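Probable Rab-related GTPase (Acanthamoeba polyphaga mimivirus, PDB 5XC5) binds GTP with a magnesium ion as a Rab-family small GTPase and may take part in protein transport. Local coordinates at residues A[7-12]-A[80-85]; A[24-29]-A[41-46]; A[74-79]-A[102-107]; A[111-116]-A[162-167]. The protein carries 1 engineered substitution. All blocks are in the same frame, centred on the assembly; numbering follows the deposited sequence.

In the fold
Contact 1 is the innermost of the four, joining two neighbouring parallel strands in the middle of the six-stranded sheet by backbone hydrogen bonds and aliphatic packing. Contacts 3 and 4 are partly buried: in contact 3 the loop 74-79 meets helix 91-107, and in contact 4 strand 113-119 meets helix 154-169, each around one tyrosine. Strand 81-87 of contact 1 lies beside strand 113-119 of contact 4, with Leu-80 O bonded to Tyr-112 N, while Lys-7 ties contact 1 to the loop of contact 3. Contact 2 lies at the surface, where a lysine from edge strand 41-48 reaches the end of helix 18-26.

Contact 1: A[7-12]-A[80-85]; sequences KIILIG and LGCLVV
Cys-82 SG lies against Ile-11 and Ile-9 in the middle of one sheet face, 3.6 Å from Ile-11 CD1. In both isoleucines CG1 stands between the backbone N and the carbonyl carbon (chi1 66° in Ile-11), and this brings Ile-11 CG1 close to the sulfur and also to Val-84 CG2. On the other face Leu-10 and Leu-83 lie side by side and point the same way, Leu-10 CG 3.8 Å from Leu-83 CD1. Ile-8 folds its CD1 over Gly-81, 3.9 Å from Gly-81 CA, over a residue with no side chain. Helix 91-107 covers the cysteine face through Leu-104 and Val-97, and helix 154-169 covers the leucine face through Phe-161 and Met-164.

Between the faces run the backbone bonds: Gly-81 O takes Ile-9 N, Ile-9 O takes Leu-83 N, Leu-83 O takes Ile-11 N, and Ile-11 O takes Val-85 N at 2.9 Å. At the start of the pair Lys-7 O is gripped twice, by Leu-80 N at 2.9 Å and by Gly-81 N, while Lys-7 NZ bonds to Thr-77 O and Tyr-75 O. The two strand segments run parallel, 15° between their directions, and Gly-12 belongs to the P-loop, which by similarity binds GTP, as in the central sheet of Ras-like GTPases.

Contact 2: A[24-29]-A[41-46]; sequences QFLFNR and AFASKQ. With ACT (acetate ion), chain F.
Lys-45 reaches from its strand across the ring of Phe-25 to the end of helix 18-26. Its CB starts 4.0 Å from Phe-25 CE2. With CG anti to the backbone N (chi1 -167°) and the chain extended beyond it, Lys-45 CD comes over one face of the ring, 3.7 Å from Phe-25 CE2, as a CH-pi contact. Strand 41-48 begins in the effector region, assigned by similarity, and forms an edge of the Ras-type sheet; helix 18-26 follows the P-loop. Lys-45 CE passes Phe-25 O at 4.0 Å. Lys-45 NZ ends 4.8 Å above the centroid of the Phe-25 ring, 10° off its normal, a cation-pi contact. It also gives a hydrogen bond of 2.9 Å to Phe-25 O, nearly along the C=O axis. Beside this lysine, Leu-26 CD1 packs on Ala-43 CB at 3.7 Å. Phe-25 also stacks on Phe-161, so its ring links this edge to helix 154-169. Farther along, Arg-29 NH2 bonds at 3.2 Å to O of an acetate, probably from the crystallisation liquor.

Contact 3: A[74-79]-A[102-107]; sequences MYYTNS and NDLRIN
The loop between helix 69-72 and strand 81-87 plugs Tyr-76 against the C-terminal turns of helix 91-107, where Leu-104, Asp-103 and Asn-107 receive it. Leu-104 CA sits 4.0 Å above the centre of the tyrosine ring and only 4° off its normal, a CH-pi contact made by the helix backbone itself. Leu-104 has CG anti to the backbone N, and the next torsion brings its CD1 to 3.7 Å from Tyr-76 CD1. Near the CD2 corner of the ring, on the same side of its plane as Leu-104 CA, Asn-107 CB lies obliquely 3.6 Å from Tyr-76 CD2, and the amide plane is inclined 33° to the ring. Tyr-76 OH lies 3.8 Å from Asp-103 CB. Asn-107 ND2 donates to Asp-103 O at 2.9 Å with a fairly straight N-H (163°), which holds the amide beside the ring. Backbone Asn-107 N reaches that same oxygen from the opposite face of its plane. In this Ras-type fold the tyrosine thus wedges between helix 91-107 and the central sheet, touching Ile-9 and Ile-11 of strand 6-12. Tyr-76 also begins a type II turn: its carbonyl O accepts from Ser-79 N and, at 2.8 Å, from Ser-79 OG, which stands above the carbonyl plane on the same face as the N.

Contact 4: A[111-116]-A[162-167]; sequences TYYILV and GKMIDK
The C-terminal helix 154-169 packs alongside strand 113-119 of the central sheet, with Tyr-113 as the main point of contact. Lys-167 CG sits 3.3 Å above the centre of the Tyr-113 ring, 7° off its normal, a close CH-pi contact, and the two side chains cross at about a right angle. Lys-167 CB and CE also touch the ring, CE lying 3.8 Å from Tyr-113 CE1. In the plane of the ring, at its edge, comes Met-164 SD, a Met-aromatic contact; chi2 and chi3 bend the methionine so that CE lies 3.7 Å from Tyr-113 CD2. In this Ras-like alpha/beta fold, segments 113-116 and 162-167 run nearly antiparallel (170°), their axes approaching to 9.4 Å. Tyr-113 OH lies 3.5 Å from Lys-163 CE and bonds to Asp-145 of strand 145-148, the same carboxylate that forms a salt bridge with Lys-163 NZ. Leu-115 CD1 meets Lys-163 CE at 3.9 Å. Outermost, Tyr-112 CE2 approaches Lys-167 O at 3.3 Å, while its hydroxyl bonds to Glu-170.

Contact 1: A[7-12]-A[80-85]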
loop_
_atom_site.group_PDB
_atom_site.type_symbol
_atom_site.label_atom_id
_atom_site.label_comp_id
_atom_site.label_asym_id
_atom_site.label_seq_id
_atom_site.Cartn_x
_atom_site.Cartn_y
_atom_site.Cartn_z
ATOM N N LYS A 7 3.704 -12.217 -4.033
ATOM C CA LYS A 7 3.902 -10.929 -4.691
ATOM C C LYS A 7 2.960 -9.880 -4.109
ATOM O O LYS A 7 1.737 -10.022 -4.176
ATOM C CB LYS A 7 3.715 -11.044 -6.202
ATOM C CG LYS A 7 3.806 -9.689 -6.918
ATOM C CD LYS A 7 3.855 -9.823 -8.433
ATOM C CE LYS A 7 3.866 -8.444 -9.088
ATOM N NZ LYS A 7 4.031 -8.519 -10.575
ATOM N N ILE A 8 3.542 -8.835 -3.533
ATOM C CA ILE A 8 2.820 -7.702 -2.968
ATOM C C ILE A 8 3.264 -6.465 -3.728
ATOM O O ILE A 8 4.469 -6.228 -3.874
ATOM C CB ILE A 8 3.148 -7.511 -1.471
ATOM C CG1 ILE A 8 3.117 -8.834 -0.700
ATOM C CG2 ILE A 8 2.247 -6.427 -0.841
ATOM C CD1 ILE A 8 1.779 -9.501 -0.672
ATOM N N ILE A 9 2.307 -5.663 -4.197
ATOM C CA ILE A 9 2.640 -4.383 -4.821
ATOM C C ILE A 9 2.058 -3.235 -4.004
ATOM O O ILE A 9 0.991 -3.360 -3.391
ATOM C CB ILE A 9 2.192 -4.276 -6.295
ATOM C CG1 ILE A 9 0.666 -4.321 -6.415
ATOM C CG2 ILE A 9 2.882 -5.330 -7.156
ATOM C CD1 ILE A 9 0.167 -4.083 -7.827
ATOM N N LEU A 10 2.759 -2.103 -4.017
ATOM C CA LEU A 10 2.247 -0.848 -3.478
ATOM C C LEU A 10 1.957 0.069 -4.650
ATOM O O LEU A 10 2.847 0.329 -5.473
ATOM C CB LEU A 10 3.247 -0.163 -2.547
ATOM C CG LEU A 10 3.493 -0.874 -1.226
ATOM C CD1 LEU A 10 4.613 -1.873 -1.388
ATOM C CD2 LEU A 10 3.790 0.151 -0.116
ATOM N N ILE A 11 0.713 0.548 -4.728
ATOM C CA ILE A 11 0.290 1.493 -5.752
ATOM C C ILE A 11 -0.440 2.649 -5.079
ATOM O O ILE A 11 -0.914 2.535 -3.946
ATOM C CB ILE A 11 -0.587 0.843 -6.841
ATOM C CG1 ILE A 11 -1.920 0.383 -6.252
ATOM C CG2 ILE A 11 0.131 -0.350 -7.477
ATOM C CD1 ILE A 11 -2.835 -0.350 -7.262
ATOM N N GLY A 12 -0.502 3.770 -5.774
ATOM C CA GLY A 12 -1.093 4.984 -5.242
ATOM C C GLY A 12 -0.417 6.191 -5.851
ATOM O O GLY A 12 0.639 6.101 -6.468
ATOM N N LEU A 80 -0.541 -11.077 -5.591
ATOM C CA LEU A 80 -1.400 -11.729 -4.614
ATOM C C LEU A 80 -1.955 -10.765 -3.575
ATOM O O LEU A 80 -3.080 -10.947 -3.109
ATOM C CB LEU A 80 -0.641 -12.864 -3.911
ATOM C CG LEU A 80 -0.132 -13.960 -4.857
ATOM C CD1 LEU A 80 0.570 -15.077 -4.082
ATOM C CD2 LEU A 80 -1.261 -14.519 -5.699
ATOM N N GLY A 81 -1.198 -9.736 -3.219
ATOM C CA GLY A 81 -1.687 -8.712 -2.319
ATOM C C GLY A 81 -1.329 -7.346 -2.872
ATOM O O GLY A 81 -0.357 -7.187 -3.607
ATOM N N CYS A 82 -2.132 -6.362 -2.506
ATOM C CA CYS A 82 -1.882 -5.001 -2.960
ATOM C C CYS A 82 -2.190 -4.033 -1.834
ATOM O O CYS A 82 -3.261 -4.103 -1.221
ATOM C CB CYS A 82 -2.748 -4.668 -4.186
ATOM S SG CYS A 82 -2.598 -2.961 -4.783
ATOM N N LEU A 83 -1.257 -3.116 -1.590
ATOM C CA LEU A 83 -1.483 -1.963 -0.735
ATOM C C LEU A 83 -1.765 -0.774 -1.645
ATOM O O LEU A 83 -0.932 -0.436 -2.496
ATOM C CB LEU A 83 -0.226 -1.700 0.093
ATOM C CG LEU A 83 0.208 -2.821 1.055
ATOM C CD1 LEU A 83 1.567 -2.521 1.640
ATOM C CD2 LEU A 83 -0.791 -2.987 2.184
ATOM N N VAL A 84 -2.935 -0.151 -1.484
ATOM C CA VAL A 84 -3.277 1.058 -2.229
ATOM C C VAL A 84 -3.219 2.226 -1.254
ATOM O O VAL A 84 -4.068 2.345 -0.365
ATOM C CB VAL A 84 -4.659 0.961 -2.887
ATOM C CG1 VAL A 84 -4.903 2.182 -3.777
ATOM C CG2 VAL A 84 -4.762 -0.313 -3.714
ATOM N N VAL A 85 -2.219 3.092 -1.418
ATOM C CA VAL A 85 -1.901 4.120 -0.436
ATOM C C VAL A 85 -2.436 5.468 -0.900
ATOM O O VAL A 85 -2.377 5.797 -2.091
ATOM C CB VAL A 85 -0.377 4.162 -0.212
ATOM C CG1 VAL A 85 -0.026 5.099 0.930
ATOM C CG2 VAL A 85 0.158 2.754 0.059
#

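Contact 2: A[24-29]-A[41-46]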
loop_
_atom_site.group_PDB
_atom_site.type_symbol
_atom_site.label_atom_id
_atom_site.label_comp_id
_atom_site.label_asym_id
_atom_site.label_seq_id
_atom_site.Cartn_x
_atom_site.Cartn_y
_atom_site.Cartn_z
ATOM N N GLN A 24 10.351 1.769 5.830
ATOM C CA GLN A 24 10.128 1.565 7.255
ATOM C C GLN A 24 9.917 0.088 7.567
ATOM O O GLN A 24 10.463 -0.434 8.543
ATOM C CB GLN A 24 8.931 2.404 7.697
ATOM C CG GLN A 24 8.635 2.367 9.191
ATOM C CD GLN A 24 9.698 3.071 10.015
ATOM O OE1 GLN A 24 10.593 2.434 10.555
ATOM N NE2 GLN A 24 9.600 4.396 10.114
ATOM N N PHE A 25 9.140 -0.611 6.735
ATOM C CA PHE A 25 8.941 -2.045 6.923
ATOM C C PHE A 25 10.259 -2.807 6.828
ATOM O O PHE A 25 10.488 -3.768 7.572
ATOM C CB PHE A 25 7.934 -2.572 5.896
ATOM C CG PHE A 25 7.728 -4.064 5.947
ATOM C CD1 PHE A 25 7.151 -4.665 7.055
ATOM C CD2 PHE A 25 8.103 -4.857 4.877
ATOM C CE1 PHE A 25 6.957 -6.045 7.099
ATOM C CE2 PHE A 25 7.915 -6.226 4.908
ATOM C CZ PHE A 25 7.339 -6.820 6.024
ATOM N N LEU A 26 11.138 -2.393 5.914
ATOM C CA LEU A 26 12.412 -3.082 5.732
ATOM C C LEU A 26 13.455 -2.697 6.778
ATOM O O LEU A 26 14.271 -3.544 7.163
ATOM C CB LEU A 26 12.962 -2.791 4.336
ATOM C CG LEU A 26 12.093 -3.199 3.157
ATOM C CD1 LEU A 26 12.649 -2.568 1.886
ATOM C CD2 LEU A 26 12.028 -4.700 3.023
ATOM N N PHE A 27 13.469 -1.447 7.248
ATOM C CA PHE A 27 14.573 -0.960 8.070
ATOM C C PHE A 27 14.071 -0.319 9.357
ATOM O O PHE A 27 13.040 0.358 9.377
ATOM C CB PHE A 27 15.431 0.048 7.297
ATOM C CG PHE A 27 15.698 -0.357 5.874
ATOM C CD1 PHE A 27 16.305 -1.567 5.584
ATOM C CD2 PHE A 27 15.314 0.463 4.822
ATOM C CE1 PHE A 27 16.538 -1.948 4.276
ATOM C CE2 PHE A 27 15.547 0.084 3.508
ATOM C CZ PHE A 27 16.158 -1.119 3.236
ATOM N N ASN A 28 14.827 -0.501 10.431
ATOM C CA ASN A 28 14.396 -0.072 11.755
ATOM C C ASN A 28 15.203 1.148 12.184
ATOM O O ASN A 28 16.038 1.104 13.092
ATOM C CB ASN A 28 14.499 -1.238 12.718
ATOM C CG ASN A 28 13.674 -2.431 12.258
ATOM O OD1 ASN A 28 12.496 -2.288 11.920
ATOM N ND2 ASN A 28 14.295 -3.608 12.214
ATOM N N ARG A 29 14.932 2.257 11.503
ATOM C CA ARG A 29 15.581 3.534 11.759
ATOM C C ARG A 29 14.691 4.618 11.175
ATOM O O ARG A 29 13.671 4.339 10.542
ATOM C CB ARG A 29 16.959 3.584 11.100
ATOM C CG ARG A 29 16.909 3.206 9.633
ATOM C CD ARG A 29 18.090 3.745 8.852
ATOM N NE ARG A 29 17.899 3.537 7.418
ATOM C CZ ARG A 29 18.484 2.574 6.716
ATOM N NH1 ARG A 29 19.310 1.724 7.311
ATOM N NH2 ARG A 29 18.244 2.465 5.417
ATOM N N ALA A 41 10.681 -0.721 -7.799
ATOM C CA ALA A 41 11.823 -1.172 -7.021
ATOM C C ALA A 41 11.417 -2.376 -6.185
ATOM O O ALA A 41 10.330 -2.400 -5.592
ATOM C CB ALA A 41 12.344 -0.051 -6.120
ATOM N N PHE A 42 12.296 -3.368 -6.133
ATOM C CA PHE A 42 11.997 -4.647 -5.513
ATOM C C PHE A 42 12.732 -4.813 -4.190
ATOM O O PHE A 42 13.875 -4.369 -4.032
ATOM C CB PHE A 42 12.412 -5.802 -6.426
ATOM C CG PHE A 42 12.068 -7.138 -5.873
ATOM C CD1 PHE A 42 10.769 -7.620 -5.949
ATOM C CD2 PHE A 42 13.032 -7.913 -5.241
ATOM C CE1 PHE A 42 10.440 -8.857 -5.433
ATOM C CE2 PHE A 42 12.696 -9.157 -4.715
ATOM C CZ PHE A 42 11.406 -9.625 -4.818
ATOM N N ALA A 43 12.074 -5.487 -3.248
ATOM C CA ALA A 43 12.722 -5.951 -2.031
ATOM C C ALA A 43 11.957 -7.163 -1.531
ATOM O O ALA A 43 10.758 -7.302 -1.782
ATOM C CB ALA A 43 12.739 -4.868 -0.952
ATOM N N SER A 44 12.653 -8.039 -0.813
ATOM C CA SER A 44 12.033 -9.223 -0.242
ATOM C C SER A 44 12.261 -9.258 1.263
ATOM O O SER A 44 13.299 -8.808 1.753
ATOM C CB SER A 44 12.607 -10.496 -0.866
ATOM O OG SER A 44 11.787 -11.600 -0.557
ATOM N N LYS A 45 11.277 -9.783 1.995
ATOM C CA LYS A 45 11.445 -9.999 3.428
ATOM C C LYS A 45 10.681 -11.241 3.847
ATOM O O LYS A 45 9.516 -11.427 3.474
ATOM C CB LYS A 45 10.955 -8.792 4.240
ATOM C CG LYS A 45 11.391 -8.837 5.704
ATOM C CD LYS A 45 11.023 -7.569 6.457
ATOM C CE LYS A 45 11.691 -7.567 7.825
ATOM N NZ LYS A 45 11.472 -6.312 8.588
ATOM N N GLN A 46 11.332 -12.089 4.634
ATOM C CA GLN A 46 10.709 -13.294 5.158
ATOM C C GLN A 46 10.224 -13.037 6.573
ATOM O O GLN A 46 10.966 -12.502 7.405
ATOM C CB GLN A 46 11.683 -14.467 5.136
ATOM C CG GLN A 46 11.806 -15.085 3.763
ATOM C CD GLN A 46 12.717 -16.284 3.736
ATOM O OE1 GLN A 46 12.265 -17.420 3.598
ATOM N NE2 GLN A 46 14.014 -16.036 3.846
HETATM C C ACT F . 15.812 4.968 4.227
HETATM O O ACT F . 15.543 3.746 4.198
HETATM O OXT ACT F . 15.339 5.659 3.296
HETATM C CH3 ACT F . 16.656 5.563 5.315
HETATM O O HOH W 1 13.341 -5.333 9.994
#

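Contact 3: A[74-79]-A[102-107]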
loop_
_atom_site.group_PDB
_atom_site.type_symbol
_atom_site.label_atom_id
_atom_site.label_comp_id
_atom_site.label_asym_id
_atom_site.label_seq_id
_atom_site.Cartn_x
_atom_site.Cartn_y
_atom_site.Cartn_z
ATOM N N MET A 74 2.810 -2.446 -15.663
ATOM C CA MET A 74 3.467 -3.710 -15.991
ATOM C C MET A 74 3.749 -4.566 -14.771
ATOM O O MET A 74 4.232 -5.695 -14.930
ATOM C CB MET A 74 4.757 -3.428 -16.765
ATOM C CG MET A 74 4.523 -2.742 -18.108
ATOM S SD MET A 74 3.445 -3.701 -19.199
ATOM C CE MET A 74 4.462 -5.135 -19.477
ATOM N N TYR A 75 3.446 -4.077 -13.571
ATOM C CA TYR A 75 3.694 -4.805 -12.336
ATOM C C TYR A 75 2.423 -5.343 -11.697
ATOM O O TYR A 75 2.506 -6.024 -10.666
ATOM C CB TYR A 75 4.517 -3.936 -11.370
ATOM C CG TYR A 75 5.895 -3.728 -11.933
ATOM C CD1 TYR A 75 6.163 -2.666 -12.788
ATOM C CD2 TYR A 75 6.914 -4.640 -11.680
ATOM C CE1 TYR A 75 7.419 -2.498 -13.351
ATOM C CE2 TYR A 75 8.171 -4.484 -12.240
ATOM C CZ TYR A 75 8.420 -3.409 -13.070
ATOM O OH TYR A 75 9.670 -3.249 -13.628
ATOM N N TYR A 76 1.255 -5.083 -12.295
ATOM C CA TYR A 76 -0.006 -5.557 -11.729
ATOM C C TYR A 76 -0.106 -7.074 -11.764
ATOM O O TYR A 76 -0.607 -7.691 -10.816
ATOM C CB TYR A 76 -1.184 -4.996 -12.523
ATOM C CG TYR A 76 -1.471 -3.521 -12.384
ATOM C CD1 TYR A 76 -1.265 -2.844 -11.182
ATOM C CD2 TYR A 76 -1.986 -2.808 -13.452
ATOM C CE1 TYR A 76 -1.553 -1.493 -11.072
ATOM C CE2 TYR A 76 -2.275 -1.468 -13.346
ATOM C CZ TYR A 76 -2.060 -0.816 -12.160
ATOM O OH TYR A 76 -2.342 0.536 -12.060
ATOM N N THR A 77 0.313 -7.688 -12.868
ATOM C CA THR A 77 -0.039 -9.077 -13.119
ATOM C C THR A 77 0.582 -9.990 -12.067
ATOM O O THR A 77 1.693 -9.751 -11.585
ATOM C CB THR A 77 0.386 -9.479 -14.536
ATOM O OG1 THR A 77 -0.073 -10.807 -14.819
ATOM C CG2 THR A 77 1.891 -9.419 -14.694
ATOM N N ASN A 78 -0.167 -11.025 -11.687
ATOM C CA ASN A 78 0.250 -12.051 -10.735
ATOM C C ASN A 78 0.408 -11.535 -9.312
ATOM O O ASN A 78 1.011 -12.220 -8.476
ATOM C CB ASN A 78 1.510 -12.804 -11.182
ATOM C CG ASN A 78 1.300 -13.560 -12.470
ATOM O OD1 ASN A 78 0.257 -14.184 -12.669
ATOM N ND2 ASN A 78 2.282 -13.503 -13.360
ATOM N N SER A 79 -0.112 -10.350 -9.004
ATOM C CA SER A 79 -0.058 -9.859 -7.636
ATOM C C SER A 79 -1.006 -10.674 -6.772
ATOM O O SER A 79 -2.144 -10.943 -7.170
ATOM C CB SER A 79 -0.473 -8.393 -7.600
ATOM O OG SER A 79 0.487 -7.593 -8.260
ATOM N N ASN A 102 -9.515 -0.095 -9.701
ATOM C CA ASN A 102 -10.148 -0.462 -10.963
ATOM C C ASN A 102 -9.115 -0.933 -11.973
ATOM O O ASN A 102 -9.304 -1.957 -12.638
ATOM C CB ASN A 102 -10.916 0.735 -11.515
ATOM C CG ASN A 102 -11.482 0.467 -12.886
ATOM O OD1 ASN A 102 -12.485 -0.235 -13.024
ATOM N ND2 ASN A 102 -10.839 1.019 -13.916
ATOM N N ASP A 103 -8.002 -0.208 -12.084
ATOM C CA ASP A 103 -6.969 -0.553 -13.055
ATOM C C ASP A 103 -6.276 -1.856 -12.691
ATOM O O ASP A 103 -5.992 -2.680 -13.567
ATOM C CB ASP A 103 -5.955 0.582 -13.134
ATOM C CG ASP A 103 -6.486 1.770 -13.891
ATOM O OD1 ASP A 103 -7.659 1.714 -14.319
ATOM O OD2 ASP A 103 -5.739 2.756 -14.052
ATOM N N LEU A 104 -5.959 -2.045 -11.410
ATOM C CA LEU A 104 -5.402 -3.319 -10.977
ATOM C C LEU A 104 -6.313 -4.469 -11.389
ATOM O O LEU A 104 -5.848 -5.486 -11.909
ATOM C CB LEU A 104 -5.198 -3.304 -9.458
ATOM C CG LEU A 104 -4.843 -4.635 -8.792
ATOM C CD1 LEU A 104 -3.487 -5.140 -9.235
ATOM C CD2 LEU A 104 -4.885 -4.477 -7.277
ATOM N N ARG A 105 -7.620 -4.315 -11.180
ATOM C CA ARG A 105 -8.529 -5.428 -11.438
ATOM C C ARG A 105 -8.712 -5.710 -12.925
ATOM O O ARG A 105 -8.917 -6.866 -13.304
ATOM C CB ARG A 105 -9.853 -5.215 -10.707
ATOM C CG ARG A 105 -9.721 -5.532 -9.212
ATOM C CD ARG A 105 -10.887 -5.024 -8.395
ATOM N NE ARG A 105 -10.821 -5.544 -7.030
ATOM C CZ ARG A 105 -11.538 -5.077 -6.010
ATOM N NH1 ARG A 105 -12.368 -4.065 -6.180
ATOM N NH2 ARG A 105 -11.404 -5.621 -4.811
ATOM N N ILE A 106 -8.612 -4.686 -13.775
ATOM C CA ILE A 106 -8.615 -4.901 -15.223
ATOM C C ILE A 106 -7.439 -5.769 -15.641
ATOM O O ILE A 106 -7.551 -6.602 -16.548
ATOM C CB ILE A 106 -8.596 -3.546 -15.954
ATOM C CG1 ILE A 106 -9.939 -2.839 -15.819
ATOM C CG2 ILE A 106 -8.194 -3.720 -17.422
ATOM C CD1 ILE A 106 -9.887 -1.385 -16.223
ATOM N N ASN A 107 -6.295 -5.591 -14.993
ATOM C CA ASN A 107 -5.059 -6.218 -15.434
ATOM C C ASN A 107 -4.679 -7.459 -14.645
ATOM O O ASN A 107 -3.760 -8.174 -15.055
ATOM C CB ASN A 107 -3.914 -5.209 -15.359
ATOM C CG ASN A 107 -4.017 -4.143 -16.420
ATOM O OD1 ASN A 107 -3.612 -4.358 -17.563
ATOM N ND2 ASN A 107 -4.559 -2.992 -16.060
#

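Contact 4: A[111-116]-A[162-167]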
loop_
_atom_site.group_PDB
_atom_site.type_symbol
_atom_site.label_atom_id
_atom_site.label_comp_id
_atom_site.label_asym_id
_atom_site.label_seq_id
_atom_site.Cartn_x
_atom_site.Cartn_y
_atom_site.Cartn_z
ATOM N N THR A 111 -5.362 -11.200 -7.384
ATOM C CA THR A 111 -5.203 -10.562 -6.085
ATOM C C THR A 111 -6.184 -11.175 -5.094
ATOM O O THR A 111 -7.368 -11.339 -5.397
ATOM C CB THR A 111 -5.423 -9.056 -6.203
ATOM O OG1 THR A 111 -4.696 -8.561 -7.334
ATOM C CG2 THR A 111 -4.914 -8.341 -4.960
ATOM N N TYR A 112 -5.683 -11.532 -3.916
ATOM C CA TYR A 112 -6.503 -12.095 -2.856
ATOM C C TYR A 112 -6.937 -11.060 -1.831
ATOM O O TYR A 112 -7.993 -11.215 -1.212
ATOM C CB TYR A 112 -5.706 -13.185 -2.141
ATOM C CG TYR A 112 -6.443 -13.882 -1.035
ATOM C CD1 TYR A 112 -7.443 -14.802 -1.323
ATOM C CD2 TYR A 112 -6.121 -13.652 0.299
ATOM C CE1 TYR A 112 -8.118 -15.461 -0.313
ATOM C CE2 TYR A 112 -6.792 -14.303 1.317
ATOM C CZ TYR A 112 -7.791 -15.211 1.000
ATOM O OH TYR A 112 -8.467 -15.879 1.998
ATOM N N TYR A 113 -6.148 -10.008 -1.639
ATOM C CA TYR A 113 -6.413 -9.039 -0.586
ATOM C C TYR A 113 -5.896 -7.692 -1.056
ATOM O O TYR A 113 -4.711 -7.563 -1.403
ATOM C CB TYR A 113 -5.696 -9.457 0.698
ATOM C CG TYR A 113 -5.925 -8.585 1.921
ATOM C CD1 TYR A 113 -7.210 -8.307 2.393
ATOM C CD2 TYR A 113 -4.841 -8.096 2.640
ATOM C CE1 TYR A 113 -7.398 -7.537 3.549
ATOM C CE2 TYR A 113 -5.015 -7.339 3.780
ATOM C CZ TYR A 113 -6.284 -7.061 4.237
ATOM O OH TYR A 113 -6.410 -6.297 5.378
ATOM N N ILE A 114 -6.789 -6.706 -1.074
ATOM C CA ILE A 114 -6.455 -5.318 -1.369
ATOM C C ILE A 114 -6.688 -4.537 -0.087
ATOM O O ILE A 114 -7.786 -4.587 0.477
ATOM C CB ILE A 114 -7.319 -4.754 -2.504
ATOM C CG1 ILE A 114 -7.075 -5.533 -3.793
ATOM C CG2 ILE A 114 -7.015 -3.292 -2.697
ATOM C CD1 ILE A 114 -7.896 -5.010 -4.973
ATOM N N LEU A 115 -5.648 -3.844 0.384
ATOM C CA LEU A 115 -5.693 -3.072 1.620
ATOM C C LEU A 115 -5.410 -1.613 1.290
ATOM O O LEU A 115 -4.327 -1.285 0.797
ATOM C CB LEU A 115 -4.670 -3.619 2.617
ATOM C CG LEU A 115 -4.529 -2.861 3.938
ATOM C CD1 LEU A 115 -5.859 -2.750 4.661
ATOM C CD2 LEU A 115 -3.487 -3.563 4.806
ATOM N N VAL A 116 -6.404 -0.754 1.523
ATOM C CA VAL A 116 -6.256 0.689 1.340
ATOM C C VAL A 116 -5.588 1.261 2.583
ATOM O O VAL A 116 -6.051 1.038 3.706
ATOM C CB VAL A 116 -7.630 1.338 1.109
ATOM C CG1 VAL A 116 -7.516 2.866 1.122
ATOM C CG2 VAL A 116 -8.248 0.838 -0.200
ATOM N N GLY A 162 1.229 -6.570 8.859
ATOM C CA GLY A 162 0.700 -7.736 9.546
ATOM C C GLY A 162 -0.645 -8.175 9.001
ATOM O O GLY A 162 -0.908 -9.371 8.862
ATOM N N LYS A 163 -1.523 -7.213 8.703
ATOM C CA LYS A 163 -2.804 -7.545 8.085
ATOM C C LYS A 163 -2.589 -8.240 6.747
ATOM O O LYS A 163 -3.241 -9.244 6.443
ATOM C CB LYS A 163 -3.619 -6.270 7.869
ATOM C CG LYS A 163 -4.053 -5.578 9.149
ATOM C CD LYS A 163 -4.691 -4.206 8.870
ATOM C CE LYS A 163 -6.068 -4.290 8.191
ATOM N NZ LYS A 163 -7.087 -4.954 9.062
ATOM N N MET A 164 -1.665 -7.721 5.943
ATOM C CA MET A 164 -1.371 -8.319 4.649
ATOM C C MET A 164 -0.791 -9.720 4.803
ATOM O O MET A 164 -1.162 -10.636 4.062
ATOM C CB MET A 164 -0.403 -7.408 3.889
ATOM C CG MET A 164 0.053 -7.930 2.524
ATOM S SD MET A 164 -1.305 -8.101 1.321
ATOM C CE MET A 164 -1.892 -6.392 1.142
ATOM N N ILE A 165 0.117 -9.899 5.765
ATOM C CA ILE A 165 0.747 -11.197 5.996
ATOM C C ILE A 165 -0.292 -12.235 6.407
ATOM O O ILE A 165 -0.307 -13.361 5.887
ATOM C CB ILE A 165 1.876 -11.061 7.035
ATOM C CG1 ILE A 165 3.037 -10.258 6.442
ATOM C CG2 ILE A 165 2.330 -12.445 7.533
ATOM C CD1 ILE A 165 3.924 -9.630 7.484
ATOM N N ASP A 166 -1.176 -11.872 7.346
ATOM C CA ASP A 166 -2.221 -12.801 7.775
ATOM C C ASP A 166 -3.051 -13.274 6.590
ATOM O O ASP A 166 -3.344 -14.467 6.462
ATOM C CB ASP A 166 -3.149 -12.149 8.804
ATOM C CG ASP A 166 -2.472 -11.858 10.130
ATOM O OD1 ASP A 166 -1.318 -12.277 10.333
ATOM O OD2 ASP A 166 -3.117 -11.212 10.984
ATOM N N LYS A 167 -3.437 -12.352 5.705
ATOM C CA LYS A 167 -4.243 -12.733 4.554
ATOM C C LYS A 167 -3.459 -13.619 3.594
ATOM O O LYS A 167 -3.992 -14.612 3.090
ATOM C CB LYS A 167 -4.778 -11.484 3.850
ATOM C CG LYS A 167 -5.881 -10.773 4.604
ATOM C CD LYS A 167 -7.175 -11.587 4.604
ATOM C CE LYS A 167 -8.305 -10.833 5.266
ATOM N NZ LYS A 167 -7.939 -10.452 6.647
#